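Local coordinates for ribonuclease T2 (Homo sapiens, PDB 3T0O), which cleaves single-stranded RNA, preferentially between purine and uridine residues, and so degrades microbial RNA into fragments that the innate immune receptor TLR8 senses, at residues M15-P20 with E116-L121; P20-E25 with V169-Q174; D36-H41 with G173-C178; S125-L130 with D146-V151. All coordinates share one frame; numbering follows the deposited sequence.

Contacts 1 to 3 lie in the alpha/beta core of the RNase T2 fold, contact 4 on its flank. Contacts 1 and 3, about 5 Å between centres, meet where strands 12-18, 39-45 and 171-180 share one antiparallel sheet. Contact 2 shares Pro20 with contact 1 and Gly173 and Gln174 with contact 3, so helical turn 20-23 is fixed to strand 171-180, whose Gln174 hydrogen-bonds His41. Along the chain contact 1 crosses contacts 2 and 3, which end on the same strand; contact 4 opens after contact 1 closes, nested inside the loop of contact 3, about 13 Å between centres. Contacts 1 to 3 thus bring sequence-distant residues together near the predicted active-site histidine.

Contact 1. Residues M15-P20 with E116-L121; sequences MVQHWP and ELYREL
Leu117 faces strand 15-18 from helix 116-121 but stays at the margin of the contact, its side chain packing on Leu179 of strand 171-180. Tyr118 comes next and carries much of the interface. With CG anti to the backbone N, its ring is carried to the Met15 methyl and the Gln17 amide; Met15 CE lies at the ring's edge, 3.7 Å from Tyr118 CB. Methionine suits this place because its flexible chain, bent at chi2 (62°), can bring a terminal methyl up to the root of an aromatic side chain. The amide of Gln17 crosses the same ring obliquely, the two planes 74° apart, and Gln17 NE2 stands 3.2 Å from Tyr118 CD1. This is helix-on-sheet packing in the alpha/beta core of RNase T2, helix segment 116-121 crossing strand segment 15-18 at -69° with the local axes 10.1 Å apart. A water bridges the Gln17 side-chain amide and the helix backbone: it accepts from Gln17 NE2 at 2.6 Å and donates to Tyr118 O at 2.8 Å, which gives the buried amide a polar partner. The phenol OH hydrogen-bonds Trp38 O, just before strand 39-45. One turn on from Leu117, Leu121 completes the apolar side of the helix, its CD1 packing 3.9 Å from Met15 CG as the two side chains lie alongside, running opposite ways.

Contact 2. Residues P20-E25 with V169-Q174; sequences PETVCE and VQTIGQ
A single hydrogen bond anchors the short helix 20-23 to strand 171-174: Thr22 OG1 donates to Ile172 O over 2.7 Å. The hydroxyl does not approach along a lone pair; it stands above the carbonyl plane, 29° out of it, with a C=O...donor angle of 147°. Threonine suits the position because its two branches do different work. OG1 lies beside the backbone N and takes the carbonyl, whereas CG2, anti to that N, rests 3.6 Å from Gly173 CA. The methyl CG2 of Thr171 then closes in on the hydroxyl, 3.3 Å from Thr22 OG1, the two threonine side chains passing one another head to tail. Val23 adds its CG1, which sits 3.7 Å from Gly173 O.

Glycine fits this strand position closely: a CB on residue 173 would come within 3.2 Å of Thr22 CG2, a tight approach. Gly173 also belongs to a classic beta bulge, in which Gly173 and Gln174 both face Gln159 of the neighbouring strand. On the helix side, Cys24 N bonds Pro20 O at 2.9 Å, closing the turn that presents Thr22 and Val23, and Cys24 leaves helical geometry directly afterwards to form its disulfide with Cys31.

Farther out, Thr22 touches Leu161 of strand 157-161 and Val23 touches His18 of strand 12-18. Strand 171-180 contacts the helical turn through Ile172 O and Gly173, while Ile172, whose bond to CB is directed away from the turn, packs on Ile158 and on Phe144 of helix 141-152.

Contact 3. Residues D36-H41 with G173-C178; sequences DYWTIH and GQIELC
His41 and Gln174 both set their CG anti to the backbone N (chi1 -169° and -178°), and the extended glutamine chain then brings its amide back to the imidazole although its CB points away. His41 ND1 donates to Gln174 OE1 over 2.8 Å, an almost straight bond (171°). The oxygen lies in the imidazole plane, whereas the donor sits above the plane of the amide. The bond constrains the ring, which also stacks on His18, and is consistent with a proton on ND1. Glutamine suits the task because its other end, NE2, is held by Gln159 OE1.

Trp38, with CG anti to its carbonyl carbon, lays its indole against the strand. Ile175 CD1 makes a CH-pi contact over one face, 3.8 Å from the centroid of the six-membered ring, while Gln174 CA meets the edge at Trp38 CZ3 (3.8 Å). The ring also touches Leu123 and Leu127 of helix 123-129, and its NE1 is hydrogen-bonded to Tyr224 OH.

His41 is a predicted active-site residue, close to His94, also predicted, and Glu90, assigned by similarity; the arrangement is consistent with Gln174 acting as a second-shell residue that orients His41 in the probable catalytic centre of RNase T2.

Contact 4. Residues S125-L130 with D146-V151; sequences SVLLKL and DALARV
Two helices of the RNase T2 domain, 123-129 and 141-152, pack against each other here through aliphatic side chains, their short segments crossing at 117° with axes 10.5 Å apart. Leu148 is the buried residue that helix 141-152 brings to the contact. Although its CB bond does not aim at the partner helix, its end turns back so that Leu148 CD2 lies 3.5 Å from Val126 CG1. The same methyl meets Leu127 CD2 at 3.8 Å, Leu148 crossing both Val126 and Leu127 obliquely. One methyl thus meets two neighbouring residues of the facing helix, with Leu130 more distant, a task for which leucine, with two methyls at the end of a short stem, is well shaped.

Val126 and Val151 meet tip to tip, the CG1 atoms of Val126 and Val151 being 3.8 Å apart. In both valines CG1 is anti to the backbone N, and the compact branched tips meet directly. At the other end Leu130 reaches over Ala147. Alanine's small side chain lets the leucine lie close over the helix, and the methyl pair is tight, Leu130 CD1 coming to 3.4 Å from Ala147 CB. Leu130 CD2 also faces Val151 CG2 at 4.1 Å, tip to tip.

The contact is graded from inside to outside. Leu127 and Leu148 are buried, and Leu127 goes on to touch Trp38, Tyr224 and Phe144, whereas Val151 lies at the solvent-exposed margin. Far from the annotated sites, it is an apolar helix-helix interface on the flank of the alpha/beta core, linking two helices separated by a short connection.

Contact 1. Residues M15-P20 with E116-L121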
# COMPACT_ATOMS: atom_id res chain seq x y z
N MET A 15 4.95 4.72 -1.91
CA MET A 15 3.97 4.38 -0.89
C MET A 15 2.93 3.51 -1.59
O MET A 15 2.29 3.95 -2.53
CB MET A 15 3.30 5.61 -0.32
CG MET A 15 2.06 5.27 0.53
SD MET A 15 2.40 4.24 2.00
CE MET A 15 0.90 4.35 2.93
N VAL A 16 2.77 2.27 -1.13
CA VAL A 16 1.96 1.28 -1.83
C VAL A 16 0.80 0.97 -0.94
O VAL A 16 0.97 0.58 0.25
CB VAL A 16 2.80 0.00 -1.98
CG1 VAL A 16 1.95 -1.03 -2.77
CG2 VAL A 16 4.09 0.39 -2.73
N GLN A 17 -0.44 1.14 -1.44
CA GLN A 17 -1.64 0.86 -0.67
C GLN A 17 -2.48 -0.11 -1.51
O GLN A 17 -2.43 -0.06 -2.73
CB GLN A 17 -2.42 2.15 -0.46
CG GLN A 17 -1.65 3.11 0.45
CD GLN A 17 -2.32 4.43 0.61
OE1 GLN A 17 -2.02 5.41 -0.13
NE2 GLN A 17 -3.27 4.48 1.45
N HIS A 18 -3.20 -0.97 -0.83
CA HIS A 18 -3.96 -2.01 -1.55
C HIS A 18 -5.35 -2.17 -1.00
O HIS A 18 -5.65 -1.73 0.08
CB HIS A 18 -3.17 -3.31 -1.70
CG HIS A 18 -2.69 -3.90 -0.39
ND1 HIS A 18 -1.76 -4.92 -0.39
CD2 HIS A 18 -2.95 -3.59 0.90
CE1 HIS A 18 -1.55 -5.28 0.86
NE2 HIS A 18 -2.19 -4.44 1.67
N TRP A 19 -6.20 -2.79 -1.83
CA TRP A 19 -7.61 -2.94 -1.55
C TRP A 19 -7.83 -4.35 -1.10
O TRP A 19 -7.72 -5.27 -1.88
CB TRP A 19 -8.37 -2.62 -2.83
CG TRP A 19 -9.85 -2.70 -2.63
CD1 TRP A 19 -10.76 -3.57 -3.27
CD2 TRP A 19 -10.64 -1.88 -1.77
NE1 TRP A 19 -12.04 -3.29 -2.83
CE2 TRP A 19 -12.00 -2.29 -1.91
CE3 TRP A 19 -10.34 -0.82 -0.90
CZ2 TRP A 19 -13.05 -1.69 -1.20
CZ3 TRP A 19 -11.38 -0.23 -0.18
CH2 TRP A 19 -12.71 -0.69 -0.30
N PRO A 20 -8.11 -4.54 0.19
CA PRO A 20 -8.18 -5.90 0.72
C PRO A 20 -9.11 -6.83 -0.00
O PRO A 20 -8.78 -7.97 -0.27
CB PRO A 20 -8.69 -5.67 2.16
CG PRO A 20 -7.95 -4.41 2.59
CD PRO A 20 -8.13 -3.53 1.26
N GLU A 116 2.31 7.68 9.20
CA GLU A 116 1.99 9.11 9.07
C GLU A 116 1.65 9.44 7.67
O GLU A 116 0.67 10.14 7.42
CB GLU A 116 3.19 9.91 9.51
CG GLU A 116 2.99 11.36 9.60
CD GLU A 116 4.20 12.00 10.28
OE1 GLU A 116 5.35 11.68 9.89
OE2 GLU A 116 4.01 12.79 11.22
N LEU A 117 2.44 8.94 6.73
CA LEU A 117 2.20 9.23 5.31
C LEU A 117 0.86 8.68 4.89
O LEU A 117 0.12 9.31 4.13
CB LEU A 117 3.30 8.53 4.48
CG LEU A 117 4.59 9.30 4.64
CD1 LEU A 117 5.66 8.45 3.99
CD2 LEU A 117 4.47 10.64 3.84
N TYR A 118 0.51 7.48 5.39
CA TYR A 118 -0.80 6.93 5.03
C TYR A 118 -1.93 7.88 5.51
O TYR A 118 -2.87 8.11 4.76
CB TYR A 118 -0.93 5.62 5.84
CG TYR A 118 -2.29 4.94 5.73
CD1 TYR A 118 -2.65 4.30 4.56
CD2 TYR A 118 -3.15 4.97 6.80
CE1 TYR A 118 -3.92 3.65 4.51
CE2 TYR A 118 -4.40 4.33 6.78
CZ TYR A 118 -4.74 3.66 5.62
OH TYR A 118 -6.00 3.05 5.64
N ARG A 119 -1.81 8.43 6.71
CA ARG A 119 -2.80 9.35 7.27
C ARG A 119 -2.89 10.65 6.49
O ARG A 119 -3.98 11.23 6.32
CB ARG A 119 -2.45 9.67 8.76
CG ARG A 119 -2.50 8.42 9.66
CD ARG A 119 -2.38 8.71 11.18
NE ARG A 119 -1.22 9.52 11.54
CZ ARG A 119 -0.09 9.09 12.10
NH1 ARG A 119 0.12 7.81 12.37
NH2 ARG A 119 0.85 9.97 12.39
N GLU A 120 -1.71 11.16 6.10
CA GLU A 120 -1.63 12.44 5.43
C GLU A 120 -2.14 12.28 4.00
O GLU A 120 -2.84 13.16 3.46
CB GLU A 120 -0.18 12.95 5.43
CG GLU A 120 0.24 13.37 6.82
CD GLU A 120 1.67 13.81 6.89
OE1 GLU A 120 2.41 13.75 5.88
OE2 GLU A 120 2.03 14.24 7.99
N LEU A 121 -1.83 11.15 3.37
CA LEU A 121 -2.34 11.02 2.04
C LEU A 121 -3.85 10.80 2.02
O LEU A 121 -4.61 11.31 1.15
CB LEU A 121 -1.68 9.81 1.38
CG LEU A 121 -0.20 10.14 1.16
CD1 LEU A 121 0.48 8.80 0.78
CD2 LEU A 121 0.03 11.20 0.04
O HOH W 1 -3.97 6.76 2.57

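Contact 2. Residues P20-E25 with V169-Q174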
# COMPACT_ATOMS: atom_id res chain seq x y z
N PRO A 20 -8.11 -4.54 0.19
CA PRO A 20 -8.18 -5.90 0.72
C PRO A 20 -9.11 -6.83 -0.00
O PRO A 20 -8.78 -7.97 -0.27
CB PRO A 20 -8.69 -5.67 2.16
CG PRO A 20 -7.95 -4.41 2.59
CD PRO A 20 -8.13 -3.53 1.26
N GLU A 21 -10.27 -6.40 -0.39
CA GLU A 21 -11.16 -7.36 -1.06
C GLU A 21 -10.58 -7.89 -2.36
O GLU A 21 -10.86 -9.06 -2.72
CB GLU A 21 -12.48 -6.65 -1.33
CG GLU A 21 -13.51 -7.47 -2.17
CD GLU A 21 -13.86 -8.81 -1.56
OE1 GLU A 21 -13.86 -8.89 -0.34
OE2 GLU A 21 -14.24 -9.76 -2.33
N THR A 22 -9.77 -7.05 -3.01
CA THR A 22 -9.08 -7.59 -4.18
C THR A 22 -7.91 -8.48 -3.87
O THR A 22 -7.78 -9.58 -4.48
CB THR A 22 -8.61 -6.47 -5.05
OG1 THR A 22 -9.76 -5.75 -5.47
CG2 THR A 22 -7.86 -6.97 -6.30
N VAL A 23 -7.05 -8.06 -2.97
CA VAL A 23 -5.81 -8.77 -2.77
C VAL A 23 -5.87 -9.97 -1.82
O VAL A 23 -4.95 -10.83 -1.85
CB VAL A 23 -4.63 -7.83 -2.42
CG1 VAL A 23 -4.39 -6.76 -3.56
CG2 VAL A 23 -4.82 -7.17 -1.04
N CYS A 24 -6.87 -9.97 -0.96
CA CYS A 24 -7.03 -11.10 -0.05
C CYS A 24 -7.03 -12.40 -0.82
O CYS A 24 -7.66 -12.55 -1.89
CB CYS A 24 -8.38 -10.93 0.66
SG CYS A 24 -8.25 -9.84 2.09
N GLU A 25 -6.39 -13.40 -0.23
CA GLU A 25 -6.23 -14.71 -0.89
C GLU A 25 -6.92 -15.81 -0.18
O GLU A 25 -7.16 -16.87 -0.75
CB GLU A 25 -4.73 -15.05 -0.95
CG GLU A 25 -4.03 -14.10 -1.89
CD GLU A 25 -2.59 -14.54 -2.28
OE1 GLU A 25 -2.13 -15.61 -1.83
OE2 GLU A 25 -1.94 -13.74 -2.99
N VAL A 169 -13.88 -8.56 -16.01
CA VAL A 169 -12.99 -7.39 -16.18
C VAL A 169 -11.95 -7.41 -15.05
O VAL A 169 -12.13 -8.08 -14.04
CB VAL A 169 -13.73 -5.96 -16.19
CG1 VAL A 169 -14.75 -5.86 -17.35
CG2 VAL A 169 -14.37 -5.71 -14.93
N GLN A 170 -10.84 -6.73 -15.28
CA GLN A 170 -9.78 -6.59 -14.26
C GLN A 170 -10.36 -5.95 -12.98
O GLN A 170 -11.32 -5.19 -13.01
CB GLN A 170 -8.65 -5.75 -14.81
CG GLN A 170 -9.10 -4.30 -15.10
CD GLN A 170 -8.16 -3.46 -15.87
OE1 GLN A 170 -6.97 -3.78 -16.04
NE2 GLN A 170 -8.70 -2.39 -16.40
N THR A 171 -9.68 -6.24 -11.89
CA THR A 171 -10.11 -5.76 -10.60
C THR A 171 -9.02 -4.89 -9.98
O THR A 171 -7.87 -5.33 -9.88
CB THR A 171 -10.31 -6.95 -9.72
OG1 THR A 171 -11.17 -7.90 -10.40
CG2 THR A 171 -10.98 -6.46 -8.43
N ILE A 172 -9.37 -3.66 -9.57
CA ILE A 172 -8.33 -2.77 -8.98
C ILE A 172 -7.88 -3.34 -7.67
O ILE A 172 -8.71 -3.71 -6.86
CB ILE A 172 -8.81 -1.33 -8.89
CG1 ILE A 172 -7.63 -0.43 -8.44
CG2 ILE A 172 -9.96 -1.15 -7.83
CD1 ILE A 172 -8.04 1.08 -8.45
N GLY A 173 -6.55 -3.31 -7.47
CA GLY A 173 -5.95 -3.92 -6.26
C GLY A 173 -5.00 -2.99 -5.54
O GLY A 173 -4.87 -3.15 -4.35
N GLN A 174 -4.30 -2.11 -6.27
CA GLN A 174 -3.15 -1.45 -5.58
C GLN A 174 -2.91 -0.09 -6.20
O GLN A 174 -3.00 0.04 -7.41
CB GLN A 174 -1.93 -2.40 -5.67
CG GLN A 174 -0.69 -1.84 -4.95
CD GLN A 174 0.25 -3.03 -4.64
OE1 GLN A 174 0.09 -3.63 -3.60
NE2 GLN A 174 1.21 -3.23 -5.49

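Contact 3. Residues D36-H41 with G173-C178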
# COMPACT_ATOMS: atom_id res chain seq x y z
N ASP A 36 -12.97 -2.55 4.73
CA ASP A 36 -13.59 -1.83 3.66
C ASP A 36 -12.89 -0.50 3.38
O ASP A 36 -13.52 0.53 2.95
CB ASP A 36 -15.08 -1.62 3.98
CG ASP A 36 -15.29 -0.72 5.16
OD1 ASP A 36 -16.47 -0.37 5.46
OD2 ASP A 36 -14.31 -0.38 5.85
N TYR A 37 -11.56 -0.52 3.46
CA TYR A 37 -10.78 0.68 3.14
C TYR A 37 -9.41 0.26 2.66
O TYR A 37 -9.00 -0.87 2.92
CB TYR A 37 -10.62 1.57 4.39
CG TYR A 37 -10.20 0.88 5.65
CD1 TYR A 37 -8.84 0.77 5.99
CD2 TYR A 37 -11.14 0.43 6.53
CE1 TYR A 37 -8.44 0.21 7.18
CE2 TYR A 37 -10.72 -0.20 7.71
CZ TYR A 37 -9.37 -0.32 7.96
OH TYR A 37 -9.03 -0.86 9.23
N TRP A 38 -8.78 1.09 1.87
CA TRP A 38 -7.43 0.86 1.42
C TRP A 38 -6.49 0.87 2.56
O TRP A 38 -6.60 1.70 3.47
CB TRP A 38 -7.00 2.00 0.47
CG TRP A 38 -7.79 1.93 -0.83
CD1 TRP A 38 -9.10 2.40 -1.04
CD2 TRP A 38 -7.36 1.34 -2.05
NE1 TRP A 38 -9.48 2.08 -2.33
CE2 TRP A 38 -8.44 1.46 -2.98
CE3 TRP A 38 -6.17 0.74 -2.47
CZ2 TRP A 38 -8.37 0.96 -4.28
CZ3 TRP A 38 -6.07 0.26 -3.78
CH2 TRP A 38 -7.18 0.40 -4.68
N THR A 39 -5.58 -0.11 2.56
CA THR A 39 -4.60 -0.21 3.66
C THR A 39 -3.18 -0.20 3.10
O THR A 39 -2.94 -0.23 1.88
CB THR A 39 -4.77 -1.57 4.44
OG1 THR A 39 -4.66 -2.65 3.49
CG2 THR A 39 -6.16 -1.61 5.04
N ILE A 40 -2.20 -0.10 4.04
CA ILE A 40 -0.82 -0.02 3.65
C ILE A 40 -0.27 -1.35 3.24
O ILE A 40 -0.39 -2.34 3.98
CB ILE A 40 0.02 0.47 4.84
CG1 ILE A 40 -0.50 1.84 5.29
CG2 ILE A 40 1.49 0.51 4.38
CD1 ILE A 40 0.14 2.28 6.64
N HIS A 41 0.30 -1.42 2.04
CA HIS A 41 1.13 -2.55 1.70
C HIS A 41 2.56 -2.29 2.17
O HIS A 41 3.11 -3.06 2.98
CB HIS A 41 1.07 -2.75 0.23
CG HIS A 41 1.70 -4.04 -0.17
ND1 HIS A 41 1.56 -4.56 -1.43
CD2 HIS A 41 2.45 -4.92 0.53
CE1 HIS A 41 2.22 -5.70 -1.52
NE2 HIS A 41 2.77 -5.96 -0.34
N GLY A 173 -6.55 -3.31 -7.47
CA GLY A 173 -5.95 -3.92 -6.26
C GLY A 173 -5.00 -2.99 -5.54
O GLY A 173 -4.87 -3.15 -4.35
N GLN A 174 -4.30 -2.11 -6.27
CA GLN A 174 -3.15 -1.45 -5.58
C GLN A 174 -2.91 -0.09 -6.20
O GLN A 174 -3.00 0.04 -7.41
CB GLN A 174 -1.93 -2.40 -5.67
CG GLN A 174 -0.69 -1.84 -4.95
CD GLN A 174 0.25 -3.03 -4.64
OE1 GLN A 174 0.09 -3.63 -3.60
NE2 GLN A 174 1.21 -3.23 -5.49
N ILE A 175 -2.64 0.91 -5.35
CA ILE A 175 -2.38 2.26 -5.84
C ILE A 175 -1.07 2.68 -5.25
O ILE A 175 -0.85 2.53 -4.03
CB ILE A 175 -3.49 3.15 -5.42
CG1 ILE A 175 -4.80 2.77 -6.19
CG2 ILE A 175 -3.07 4.65 -5.58
CD1 ILE A 175 -6.05 3.58 -5.70
N GLU A 176 -0.18 3.11 -6.10
CA GLU A 176 1.21 3.49 -5.70
C GLU A 176 1.39 4.95 -5.95
O GLU A 176 1.01 5.48 -6.99
CB GLU A 176 2.27 2.72 -6.47
CG GLU A 176 2.01 1.20 -6.25
CD GLU A 176 3.07 0.38 -6.85
OE1 GLU A 176 3.81 0.89 -7.67
OE2 GLU A 176 3.12 -0.82 -6.53
N LEU A 177 1.99 5.64 -4.97
CA LEU A 177 2.30 7.09 -5.10
C LEU A 177 3.79 7.20 -4.76
O LEU A 177 4.25 6.72 -3.71
CB LEU A 177 1.50 7.94 -4.12
CG LEU A 177 -0.02 7.98 -4.45
CD1 LEU A 177 -0.84 8.34 -3.20
CD2 LEU A 177 -0.19 8.98 -5.60
N CYS A 178 4.53 7.86 -5.64
CA CYS A 178 5.97 8.00 -5.37
C CYS A 178 6.22 9.21 -4.48
O CYS A 178 5.50 10.21 -4.51
CB CYS A 178 6.74 8.12 -6.67
SG CYS A 178 6.76 6.46 -7.45

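Contact 4. Residues S125-L130 with D146-V151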
# COMPACT_ATOMS: atom_id res chain seq x y z
N SER A 125 -10.28 8.82 1.98
CA SER A 125 -11.18 9.99 1.95
C SER A 125 -11.14 10.62 0.58
O SER A 125 -12.17 11.10 0.14
CB SER A 125 -10.81 11.03 3.00
OG SER A 125 -11.06 10.45 4.25
N VAL A 126 -9.98 10.62 -0.04
CA VAL A 126 -9.84 11.22 -1.37
C VAL A 126 -10.78 10.57 -2.36
O VAL A 126 -11.56 11.28 -3.07
CB VAL A 126 -8.42 11.14 -1.80
CG1 VAL A 126 -8.23 11.40 -3.25
CG2 VAL A 126 -7.63 12.12 -0.95
N LEU A 127 -10.76 9.22 -2.37
CA LEU A 127 -11.58 8.54 -3.34
C LEU A 127 -13.05 8.81 -3.06
O LEU A 127 -13.83 9.08 -3.98
CB LEU A 127 -11.28 7.01 -3.27
CG LEU A 127 -9.97 6.72 -3.96
CD1 LEU A 127 -9.65 5.21 -3.57
CD2 LEU A 127 -9.97 6.87 -5.46
N LEU A 128 -13.44 8.67 -1.78
CA LEU A 128 -14.86 8.84 -1.47
C LEU A 128 -15.35 10.22 -1.80
O LEU A 128 -16.47 10.34 -2.29
CB LEU A 128 -15.14 8.48 -0.02
CG LEU A 128 -14.96 6.99 0.22
CD1 LEU A 128 -14.94 6.74 1.76
CD2 LEU A 128 -16.01 6.14 -0.55
N LYS A 129 -14.53 11.25 -1.54
CA LYS A 129 -14.94 12.62 -1.86
C LYS A 129 -15.12 12.82 -3.34
O LYS A 129 -15.95 13.67 -3.76
CB LYS A 129 -13.86 13.58 -1.32
CG LYS A 129 -14.25 14.99 -1.61
CD LYS A 129 -13.44 15.90 -0.80
CE LYS A 129 -13.89 17.31 -1.08
NZ LYS A 129 -13.14 18.16 -0.18
N LEU A 130 -14.37 12.05 -4.12
CA LEU A 130 -14.46 12.10 -5.54
C LEU A 130 -15.66 11.30 -6.04
O LEU A 130 -15.92 11.27 -7.27
CB LEU A 130 -13.14 11.59 -6.12
CG LEU A 130 -11.77 12.32 -5.94
CD1 LEU A 130 -10.61 11.48 -6.32
CD2 LEU A 130 -11.77 13.63 -6.77
N ASP A 146 -7.10 9.88 -13.22
CA ASP A 146 -7.19 11.31 -13.45
C ASP A 146 -7.58 12.00 -12.18
O ASP A 146 -7.04 13.07 -11.87
CB ASP A 146 -8.16 11.62 -14.58
CG ASP A 146 -7.66 11.13 -15.91
OD1 ASP A 146 -6.43 10.86 -16.06
OD2 ASP A 146 -8.48 11.01 -16.81
N ALA A 147 -8.45 11.41 -11.41
CA ALA A 147 -8.88 12.07 -10.17
C ALA A 147 -7.74 12.05 -9.13
O ALA A 147 -7.54 13.08 -8.47
CB ALA A 147 -10.15 11.45 -9.69
N LEU A 148 -7.02 10.94 -8.97
CA LEU A 148 -5.88 10.95 -8.09
C LEU A 148 -4.77 11.87 -8.56
O LEU A 148 -4.12 12.54 -7.76
CB LEU A 148 -5.38 9.54 -7.84
CG LEU A 148 -6.53 8.77 -7.22
CD1 LEU A 148 -5.95 7.38 -7.04
CD2 LEU A 148 -7.08 9.28 -5.85
N ALA A 149 -4.56 11.99 -9.86
CA ALA A 149 -3.59 12.96 -10.32
C ALA A 149 -3.96 14.37 -9.99
O ALA A 149 -3.08 15.18 -9.68
CB ALA A 149 -3.38 12.75 -11.82
N ARG A 150 -5.23 14.70 -10.06
CA ARG A 150 -5.65 16.08 -9.71
C ARG A 150 -5.44 16.32 -8.23
O ARG A 150 -4.90 17.35 -7.83
CB ARG A 150 -7.09 16.30 -10.09
CG ARG A 150 -7.74 17.55 -9.50
CD ARG A 150 -7.67 18.70 -10.37
NE ARG A 150 -8.24 19.83 -9.68
CZ ARG A 150 -8.96 20.79 -10.26
NH1 ARG A 150 -9.23 20.75 -11.57
NH2 ARG A 150 -9.43 21.79 -9.52
N VAL A 151 -5.86 15.38 -7.41
CA VAL A 151 -5.75 15.60 -5.94
C VAL A 151 -4.33 15.60 -5.45
O VAL A 151 -3.92 16.52 -4.73
CB VAL A 151 -6.56 14.55 -5.19
CG1 VAL A 151 -6.26 14.61 -3.66
CG2 VAL A 151 -8.06 14.79 -5.46